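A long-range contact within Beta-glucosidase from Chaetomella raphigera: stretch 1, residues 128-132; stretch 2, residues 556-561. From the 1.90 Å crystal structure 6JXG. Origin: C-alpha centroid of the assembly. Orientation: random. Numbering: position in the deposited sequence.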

# COMPACT_ATOMS: atom_id res chain seq x y z
N SER A 128 -4.11 0.97 -2.53
CA SER A 128 -5.46 1.04 -3.19
C SER A 128 -5.46 1.04 -4.71
O SER A 128 -4.51 1.48 -5.34
CB SER A 128 -6.31 2.19 -2.68
OG SER A 128 -6.18 3.34 -3.45
N PRO A 129 -6.58 0.62 -5.30
CA PRO A 129 -6.76 0.70 -6.74
C PRO A 129 -7.17 2.07 -7.28
O PRO A 129 -7.41 2.21 -8.48
CB PRO A 129 -7.89 -0.33 -7.03
CG PRO A 129 -8.68 -0.33 -5.79
CD PRO A 129 -7.64 -0.20 -4.68
N ASP A 130 -7.12 3.10 -6.43
CA ASP A 130 -7.20 4.48 -6.87
C ASP A 130 -5.82 5.10 -7.03
O ASP A 130 -5.04 5.19 -6.08
CB ASP A 130 -7.97 5.36 -5.90
CG ASP A 130 -8.12 6.75 -6.45
OD1 ASP A 130 -8.99 6.90 -7.36
OD2 ASP A 130 -7.33 7.65 -6.03
N PRO A 131 -5.47 5.54 -8.25
CA PRO A 131 -4.09 5.93 -8.43
C PRO A 131 -3.73 7.20 -7.68
O PRO A 131 -2.53 7.38 -7.34
CB PRO A 131 -4.00 6.15 -9.96
CG PRO A 131 -5.39 6.42 -10.43
CD PRO A 131 -6.21 5.50 -9.50
N TYR A 132 -4.69 8.13 -7.46
CA TYR A 132 -4.38 9.39 -6.79
C TYR A 132 -4.05 9.12 -5.31
O TYR A 132 -3.02 9.63 -4.76
CB TYR A 132 -5.56 10.38 -6.91
CG TYR A 132 -5.26 11.69 -6.30
CD1 TYR A 132 -4.57 12.66 -7.00
CD2 TYR A 132 -5.58 11.97 -4.98
CE1 TYR A 132 -4.28 13.91 -6.41
CE2 TYR A 132 -5.25 13.14 -4.40
CZ TYR A 132 -4.60 14.13 -5.11
OH TYR A 132 -4.32 15.35 -4.42
N PHE A 556 -11.16 1.34 -16.22
CA PHE A 556 -12.36 1.24 -15.42
C PHE A 556 -12.19 0.10 -14.39
O PHE A 556 -12.60 -1.01 -14.61
CB PHE A 556 -13.59 1.03 -16.36
CG PHE A 556 -13.81 2.20 -17.32
CD1 PHE A 556 -14.47 3.31 -16.91
CD2 PHE A 556 -13.31 2.15 -18.62
CE1 PHE A 556 -14.66 4.36 -17.78
CE2 PHE A 556 -13.45 3.22 -19.49
CZ PHE A 556 -14.13 4.33 -19.07
N VAL A 557 -11.57 0.45 -13.28
CA VAL A 557 -11.20 -0.45 -12.23
C VAL A 557 -11.78 0.10 -10.93
O VAL A 557 -11.88 1.31 -10.75
CB VAL A 557 -9.68 -0.51 -12.22
CG1 VAL A 557 -9.13 -0.85 -10.91
CG2 VAL A 557 -9.19 -1.46 -13.30
N ASP A 558 -12.23 -0.79 -10.06
CA ASP A 558 -12.90 -0.44 -8.86
C ASP A 558 -14.07 0.55 -9.15
O ASP A 558 -14.85 0.33 -10.09
CB ASP A 558 -11.91 0.03 -7.75
CG ASP A 558 -12.51 -0.03 -6.35
OD1 ASP A 558 -12.51 -1.10 -5.63
OD2 ASP A 558 -13.00 1.03 -5.96
N TYR A 559 -14.19 1.62 -8.38
CA TYR A 559 -15.36 2.52 -8.48
C TYR A 559 -15.57 3.15 -9.84
O TYR A 559 -16.69 3.50 -10.19
CB TYR A 559 -15.36 3.61 -7.39
CG TYR A 559 -14.28 4.69 -7.54
CD1 TYR A 559 -14.58 5.92 -8.06
CD2 TYR A 559 -12.96 4.44 -7.13
CE1 TYR A 559 -13.63 6.90 -8.23
CE2 TYR A 559 -12.03 5.44 -7.22
CZ TYR A 559 -12.35 6.66 -7.82
OH TYR A 559 -11.38 7.63 -7.97
N ARG A 560 -14.48 3.36 -10.58
CA ARG A 560 -14.56 3.85 -11.96
C ARG A 560 -15.46 2.94 -12.81
O ARG A 560 -16.25 3.44 -13.62
CB ARG A 560 -13.15 3.89 -12.57
CG ARG A 560 -12.20 4.92 -11.94
CD ARG A 560 -10.73 4.58 -12.30
NE ARG A 560 -9.89 5.79 -12.26
CZ ARG A 560 -9.44 6.37 -11.15
NH1 ARG A 560 -9.71 5.80 -9.99
NH2 ARG A 560 -8.79 7.55 -11.19
N HIS A 561 -15.35 1.64 -12.62
CA HIS A 561 -16.25 0.68 -13.27
C HIS A 561 -17.67 0.72 -12.78
O HIS A 561 -18.62 0.78 -13.60
CB HIS A 561 -15.69 -0.74 -13.16
CG HIS A 561 -16.65 -1.81 -13.56
ND1 HIS A 561 -17.06 -2.01 -14.87
CD2 HIS A 561 -17.24 -2.77 -12.82
CE1 HIS A 561 -17.89 -3.05 -14.90
NE2 HIS A 561 -18.00 -3.53 -13.68
O HOH W 1 -10.03 3.01 -9.30
O HOH W 2 -7.91 8.89 -8.91

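Asp130 is the polar centre of this contact. Asp130 OD1 forms a salt bridge with Arg560 NH1 at 2.9 Å, with a nearly straight N-H...O angle of 171°. Asp130 OD1 also accepts a hydrogen bond from Tyr559 OH at 2.6 Å. A carboxylate oxygen can take several donors, and both partners reach this one near the plane of their own groups. Asp130 and Arg560 are both buried, so each charge is paired with its opposite. The CA-to-CB bond of Asp130 points sideways, but its t rotamer brings the carboxylate nearer to the other stretch. The CA-to-CB bond of Tyr559 also points sideways, and its p rotamer brings the hydroxyl in. The CA-to-CB bond of Arg560 points toward stretch 1.

Two waters extend the network. Water 1 donates to Pro129 O and Val557 O and accepts from Arg560 NH1, each at 2.9 Å, so it links the two backbones. Water 2 donates to Asp130 OD1 at 2.7 Å and accepts from Arg560 NH2 at 2.8 Å, a second link between the salt-bridge partners.

Packing adds to these polar contacts. Pro131 CD lies over one face of the guanidinium, 3.5 Å from Arg560 NH1. Pro129 has the largest covered area. Its compact ring places Pro129 CG 3.8 Å from Asp558 CB and Pro129 CB 4.1 Å from Val557 CG1, the latter an apolar contact. Pro129 and Val557 are buried apolar side chains that need no polar partners. The contact buries 262 Å² between the two stretches, both sides summed.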